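Local coordinates for Thiol:disulfide interchange protein (Klebsiella pneumoniae, PDB 6DXN), which probably acts as a periplasmic thiol:disulfide oxidoreductase of the DsbA type, exchanging disulfide bonds with exported proteins as they fold, at residues Val26-Phe31 against Glu145-His150; Lys61-Gln66 against Pro72-Ala77. All blocks are in the same frame, centred on the assembly; numbering follows the deposited sequence.

Contact 1. Residues Val26-Phe31 against Glu145-His150; sequences VEFFSF and EKMKVH
The ring of F28 is met on one face by V149 and at its edge by the selenomethionine M147. On the face, the CG2 methyl of V149 sits over the centre of the ring, 3.4 Å from the F28 centroid and only 15° off the ring normal, a close CH-pi contact. The methyl leans a little to one flank, where V149 CG2 comes within 3.3 Å of F28 CD2. The other branch of the valine continues the contact toward the backbone, with V149 CG1 lying 3.8 Å from F28 CB. With CG1 pointing opposite the backbone N (chi1 -177°), the CG2 branch is the one delivered over the ring. M147 crosses F28 at about a right angle. Its SE atom lies in the ring plane, 5.2 Å from the F28 centroid, an edge-on Met-aromatic contact. Bends at chi2 and chi3 carry the chain on, and M147 CE stands 3.9 Å from F28 CZ while also meeting V26 CG1 tip to tip.

The two residues that grip the ring are separated by a turn of backbone. K148, with positive phi, closes helix 131-146 in a Schellman motif, its N bonding E145 O at 2.9 Å, and this reversal lets M147 and V149 both face strand 25-29. Y156 of the neighbouring strand and Y62 also pack on F28, and P23 touches M147.

The chemistry is wholly apolar: one methyl on a pi face and, at the ring edge, a selenium standing in for methionine sulfur, joined by dispersion and weak electrostatics. The helix end and the residues after it thus sit on strand 25-29, an inner strand of the thioredoxin-like sheet, without a polar bond across.

Contact 2. Residues Lys61-Gln66 against Pro72-Ala77; sequences KYHVSQ and PALTEA
Two hydroxyls and an imidazole supply the polar part of the contact between H63, S65 and T75. H63 ND1 and T75 OG1 are 3.0 Å apart in a nearly straight bond (165°), whose own geometry would let either partner supply the proton. The hydroxyl lies at the edge of the imidazole, near its plane, where a ring nitrogen bonds well. T75 OG1 also has the carbonyl of G71, one turn earlier in its own helix, as a partner. Chi1 of T75 (-58°) sets OG1 beside the backbone N, facing back along the helix, and from there it can serve both G71 and H63. S65 OG stands only 2.5 Å from T75 OG1, so close that the bond between them is doubtful in detail; S65 OG is also bonded to D141.

Carbon packing adds to it. L74 crosses the histidine obliquely, its CB 3.3 Å from H63 CE1, with L74 CD1 following at 3.9 Å from the same carbon. Two further van der Waals contacts set carbon against polar oxygen: T75 CG2 lies 3.4 Å from S65 OG, and at the more exposed end P72 CD rests 3.3 Å from S65 O, near the start of helix 71-83.

Beyond the contact, H63 NE2 is bonded to the backbone N of F31, and the F29 and F31 rings pack against the imidazole. With chi1 at -167°, the ring extends from the strand to span these partners.

Bonded at both nitrogens, H63 is held against rotation. H63 and T75 are buried, and their polar side-chain atoms have partners. The bridge ties the end of strand 60-63 to helix 71-83, which, as in DsbA proteins, belongs to the helical insertion in the thioredoxin fold.

In the fold
Each contact fixes a helix, or the turn at its end, to one of two neighbouring parallel strands, 25-29 and 60-63. Both are largely buried, though contact 2 reaches a more exposed rim at P72. Contact 1 joins the first of these strands to the end of helix 131-146 through aromatic and aliphatic packing; contact 2 joins the second to helix 71-83 through hydroxyls and an imidazole. Here the strand-to-helix-end contact is apolar, whereas that with helix 71-83 adds directional bonds. They meet directly: F29 O probably bonds V64 N, and F31, just past the strand of contact 1, holds the histidine of contact 2.

Contact 1. Residues Val26-Phe31 against Glu145-His150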
loop_
_atom_site.group_PDB
_atom_site.type_symbol
_atom_site.label_atom_id
_atom_site.label_comp_id
_atom_site.label_asym_id
_atom_site.label_seq_id
_atom_site.Cartn_x
_atom_site.Cartn_y
_atom_site.Cartn_z
ATOM N N VAL A 26 3.966 -4.168 5.110
ATOM C CA VAL A 26 3.317 -4.012 3.825
ATOM C C VAL A 26 1.833 -3.693 4.058
ATOM O O VAL A 26 1.195 -4.236 4.978
ATOM C CB VAL A 26 3.530 -5.252 2.928
ATOM C CG1 VAL A 26 2.930 -6.518 3.522
ATOM C CG2 VAL A 26 2.996 -5.035 1.516
ATOM N N GLU A 27 1.334 -2.758 3.243
ATOM C CA GLU A 27 -0.057 -2.333 3.192
ATOM C C GLU A 27 -0.590 -2.729 1.817
ATOM O O GLU A 27 -0.136 -2.192 0.806
ATOM C CB GLU A 27 -0.186 -0.818 3.416
ATOM C CG GLU A 27 -1.580 -0.245 3.144
ATOM C CD GLU A 27 -1.666 1.277 3.200
ATOM O OE1 GLU A 27 -0.599 1.927 3.268
ATOM O OE2 GLU A 27 -2.790 1.816 3.185
ATOM N N PHE A 28 -1.516 -3.689 1.791
ATOM C CA PHE A 28 -2.144 -4.057 0.534
ATOM C C PHE A 28 -3.242 -3.020 0.281
ATOM O O PHE A 28 -4.008 -2.694 1.176
ATOM C CB PHE A 28 -2.635 -5.508 0.558
ATOM C CG PHE A 28 -1.535 -6.548 0.592
ATOM C CD1 PHE A 28 -0.889 -6.938 -0.572
ATOM C CD2 PHE A 28 -1.181 -7.171 1.777
ATOM C CE1 PHE A 28 0.106 -7.903 -0.546
ATOM C CE2 PHE A 28 -0.187 -8.140 1.803
ATOM C CZ PHE A 28 0.456 -8.499 0.643
ATOM N N PHE A 29 -3.285 -2.485 -0.939
ATOM C CA PHE A 29 -4.251 -1.460 -1.220
ATOM C C PHE A 29 -4.716 -1.546 -2.677
ATOM O O PHE A 29 -4.165 -2.287 -3.489
ATOM C CB PHE A 29 -3.627 -0.088 -0.944
ATOM C CG PHE A 29 -2.724 0.415 -2.039
ATOM C CD1 PHE A 29 -1.424 -0.053 -2.171
ATOM C CD2 PHE A 29 -3.184 1.352 -2.952
ATOM C CE1 PHE A 29 -0.608 0.405 -3.193
ATOM C CE2 PHE A 29 -2.366 1.816 -3.968
ATOM C CZ PHE A 29 -1.077 1.343 -4.084
ATOM N N SER A 30 -5.751 -0.759 -2.975
ATOM C CA SER A 30 -6.293 -0.648 -4.300
ATOM C C SER A 30 -6.618 0.824 -4.543
ATOM O O SER A 30 -7.193 1.492 -3.674
ATOM C CB SER A 30 -7.509 -1.521 -4.479
ATOM O OG SER A 30 -8.092 -1.294 -5.742
ATOM N N PHE A 31 -6.234 1.324 -5.718
ATOM C CA PHE A 31 -6.527 2.698 -6.028
ATOM C C PHE A 31 -8.045 2.911 -6.162
ATOM O O PHE A 31 -8.471 4.037 -6.221
ATOM C CB PHE A 31 -5.789 3.156 -7.285
ATOM C CG PHE A 31 -4.327 3.455 -7.096
ATOM C CD1 PHE A 31 -3.930 4.629 -6.474
ATOM C CD2 PHE A 31 -3.348 2.596 -7.573
ATOM C CE1 PHE A 31 -2.588 4.927 -6.319
ATOM C CE2 PHE A 31 -2.007 2.896 -7.414
ATOM C CZ PHE A 31 -1.626 4.051 -6.777
ATOM N N GLU A 145 -1.613 -13.439 -3.016
ATOM C CA GLU A 145 -2.016 -14.843 -2.953
ATOM C C GLU A 145 -1.433 -15.498 -1.685
ATOM O O GLU A 145 -2.182 -15.953 -0.818
ATOM C CB GLU A 145 -1.620 -15.550 -4.255
ATOM C CG GLU A 145 -1.930 -17.037 -4.288
ATOM C CD GLU A 145 -0.843 -17.949 -3.745
ATOM O OE1 GLU A 145 0.331 -17.786 -4.154
ATOM O OE2 GLU A 145 -1.165 -18.817 -2.915
ATOM N N LYS A 146 -0.103 -15.502 -1.553
ATOM C CA LYS A 146 0.559 -16.181 -0.409
ATOM C C LYS A 146 0.033 -15.665 0.940
ATOM O O LYS A 146 -0.295 -16.467 1.819
ATOM C CB LYS A 146 2.081 -16.046 -0.511
ATOM C CG LYS A 146 2.720 -16.772 -1.691
ATOM C CD LYS A 146 2.452 -18.265 -1.712
ATOM C CE LYS A 146 3.226 -18.995 -2.791
ATOM N NZ LYS A 146 2.917 -18.469 -4.143
HETATM N N MSE A 147 -0.063 -14.337 1.098
HETATM C CA MSE A 147 -0.536 -13.748 2.362
HETATM C C MSE A 147 -2.041 -13.882 2.578
HETATM O O MSE A 147 -2.531 -13.606 3.675
HETATM C CB MSE A 147 -0.064 -12.303 2.455
HETATM C CG MSE A 147 1.460 -12.258 2.344
HETATM SE SE MSE A 147 2.222 -10.864 3.504
HETATM C CE MSE A 147 3.550 -10.182 2.240
ATOM N N LYS A 148 -2.764 -14.299 1.527
ATOM C CA LYS A 148 -4.211 -14.559 1.578
ATOM C C LYS A 148 -4.976 -13.264 1.893
ATOM O O LYS A 148 -5.844 -13.242 2.762
ATOM C CB LYS A 148 -4.497 -15.664 2.606
ATOM C CG LYS A 148 -3.704 -16.949 2.394
ATOM C CD LYS A 148 -3.815 -17.967 3.521
ATOM C CE LYS A 148 -5.206 -18.545 3.690
ATOM N NZ LYS A 148 -5.238 -19.601 4.733
ATOM N N VAL A 149 -4.649 -12.194 1.163
ATOM C CA VAL A 149 -5.287 -10.892 1.357
ATOM C C VAL A 149 -6.760 -10.998 0.932
ATOM O O VAL A 149 -7.068 -11.617 -0.076
ATOM C CB VAL A 149 -4.533 -9.799 0.577
ATOM C CG1 VAL A 149 -5.126 -8.419 0.807
ATOM C CG2 VAL A 149 -3.050 -9.803 0.921
ATOM N N HIS A 150 -7.656 -10.367 1.703
ATOM C CA HIS A 150 -9.103 -10.442 1.439
ATOM C C HIS A 150 -9.779 -9.072 1.576
ATOM O O HIS A 150 -11.010 -8.981 1.490
ATOM C CB HIS A 150 -9.746 -11.466 2.389
ATOM C CG HIS A 150 -9.499 -11.179 3.834
ATOM N ND1 HIS A 150 -8.405 -11.683 4.508
ATOM C CD2 HIS A 150 -10.189 -10.440 4.731
ATOM C CE1 HIS A 150 -8.433 -11.273 5.760
ATOM N NE2 HIS A 150 -9.517 -10.507 5.924
#

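Contact 2. Residues Lys61-Gln66 against Pro72-Ala77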
loop_
_atom_site.group_PDB
_atom_site.type_symbol
_atom_site.label_atom_id
_atom_site.label_comp_id
_atom_site.label_asym_id
_atom_site.label_seq_id
_atom_site.Cartn_x
_atom_site.Cartn_y
_atom_site.Cartn_z
ATOM N N LYS A 61 4.039 -0.531 -0.106
ATOM C CA LYS A 61 2.666 -0.536 -0.548
ATOM C C LYS A 61 2.575 -1.435 -1.778
ATOM O O LYS A 61 3.240 -1.201 -2.784
ATOM C CB LYS A 61 2.164 0.893 -0.776
ATOM C CG LYS A 61 2.085 1.727 0.492
ATOM C CD LYS A 61 1.249 2.969 0.388
ATOM C CE LYS A 61 -0.224 2.666 0.198
ATOM N NZ LYS A 61 -1.033 3.903 0.240
ATOM N N TYR A 62 1.766 -2.484 -1.647
ATOM C CA TYR A 62 1.545 -3.464 -2.697
ATOM C C TYR A 62 0.121 -3.296 -3.237
ATOM O O TYR A 62 -0.850 -3.407 -2.498
ATOM C CB TYR A 62 1.844 -4.853 -2.135
ATOM C CG TYR A 62 3.307 -5.204 -2.029
ATOM C CD1 TYR A 62 4.305 -4.238 -2.026
ATOM C CD2 TYR A 62 3.690 -6.511 -1.787
ATOM C CE1 TYR A 62 5.647 -4.580 -1.908
ATOM C CE2 TYR A 62 5.020 -6.863 -1.660
ATOM C CZ TYR A 62 6.004 -5.898 -1.711
ATOM O OH TYR A 62 7.314 -6.274 -1.574
ATOM N N HIS A 63 0.024 -3.020 -4.541
ATOM C CA HIS A 63 -1.261 -2.827 -5.190
ATOM C C HIS A 63 -1.899 -4.190 -5.513
ATOM O O HIS A 63 -1.213 -5.106 -5.903
ATOM C CB HIS A 63 -1.104 -1.912 -6.412
ATOM C CG HIS A 63 -2.424 -1.448 -6.908
ATOM N ND1 HIS A 63 -3.015 -1.972 -8.028
ATOM C CD2 HIS A 63 -3.318 -0.584 -6.373
ATOM C CE1 HIS A 63 -4.195 -1.417 -8.194
ATOM N NE2 HIS A 63 -4.411 -0.579 -7.188
ATOM N N VAL A 64 -3.227 -4.287 -5.342
ATOM C CA VAL A 64 -4.020 -5.523 -5.580
ATOM C C VAL A 64 -4.534 -5.538 -7.031
ATOM O O VAL A 64 -5.484 -4.822 -7.372
ATOM C CB VAL A 64 -5.178 -5.625 -4.567
ATOM C CG1 VAL A 64 -6.109 -6.797 -4.860
ATOM C CG2 VAL A 64 -4.670 -5.696 -3.132
ATOM N N SER A 65 -3.935 -6.404 -7.858
ATOM C CA SER A 65 -4.244 -6.516 -9.302
ATOM C C SER A 65 -5.630 -7.123 -9.571
ATOM O O SER A 65 -6.263 -6.775 -10.570
ATOM C CB SER A 65 -3.198 -7.336 -10.020
ATOM O OG SER A 65 -1.956 -6.660 -10.091
ATOM N N GLN A 66 -6.079 -8.020 -8.689
ATOM C CA GLN A 66 -7.338 -8.745 -8.890
ATOM C C GLN A 66 -8.567 -7.875 -8.571
ATOM O O GLN A 66 -9.689 -8.377 -8.591
ATOM C CB GLN A 66 -7.323 -10.033 -8.061
ATOM C CG GLN A 66 -7.366 -9.808 -6.556
ATOM C CD GLN A 66 -7.231 -11.091 -5.772
ATOM O OE1 GLN A 66 -6.792 -12.119 -6.288
ATOM N NE2 GLN A 66 -7.590 -11.032 -4.498
ATOM N N PRO A 72 -4.645 -4.675 -12.882
ATOM C CA PRO A 72 -3.320 -4.981 -13.431
ATOM C C PRO A 72 -2.556 -3.746 -13.943
ATOM O O PRO A 72 -1.413 -3.545 -13.558
ATOM C CB PRO A 72 -3.640 -5.972 -14.565
ATOM C CG PRO A 72 -4.932 -6.617 -14.114
ATOM C CD PRO A 72 -5.714 -5.465 -13.519
ATOM N N ALA A 73 -3.203 -2.909 -14.771
ATOM C CA ALA A 73 -2.531 -1.715 -15.323
ATOM C C ALA A 73 -1.980 -0.840 -14.188
ATOM O O ALA A 73 -0.912 -0.269 -14.327
ATOM C CB ALA A 73 -3.472 -0.930 -16.203
ATOM N N LEU A 74 -2.750 -0.746 -13.099
ATOM C CA LEU A 74 -2.432 0.022 -11.901
ATOM C C LEU A 74 -1.262 -0.607 -11.120
ATOM O O LEU A 74 -0.431 0.122 -10.621
ATOM C CB LEU A 74 -3.689 0.128 -11.031
ATOM C CG LEU A 74 -4.797 1.024 -11.583
ATOM C CD1 LEU A 74 -6.107 0.787 -10.853
ATOM C CD2 LEU A 74 -4.397 2.494 -11.537
ATOM N N THR A 75 -1.215 -1.942 -11.015
ATOM C CA THR A 75 -0.097 -2.605 -10.309
ATOM C C THR A 75 1.192 -2.326 -11.088
ATOM O O THR A 75 2.253 -2.188 -10.512
ATOM C CB THR A 75 -0.355 -4.105 -10.107
ATOM O OG1 THR A 75 -1.572 -4.246 -9.381
ATOM C CG2 THR A 75 0.750 -4.812 -9.354
ATOM N N GLU A 76 1.053 -2.209 -12.415
ATOM C CA GLU A 76 2.159 -1.911 -13.273
ATOM C C GLU A 76 2.549 -0.441 -13.100
ATOM O O GLU A 76 3.732 -0.117 -13.002
ATOM C CB GLU A 76 1.790 -2.223 -14.723
ATOM C CG GLU A 76 2.883 -1.893 -15.715
ATOM C CD GLU A 76 2.500 -2.218 -17.146
ATOM O OE1 GLU A 76 1.472 -1.690 -17.617
ATOM O OE2 GLU A 76 3.207 -3.020 -17.769
ATOM N N ALA A 77 1.539 0.441 -13.058
ATOM C CA ALA A 77 1.796 1.868 -12.918
ATOM C C ALA A 77 2.489 2.155 -11.578
ATOM O O ALA A 77 3.392 2.998 -11.504
ATOM C CB ALA A 77 0.510 2.639 -13.054
#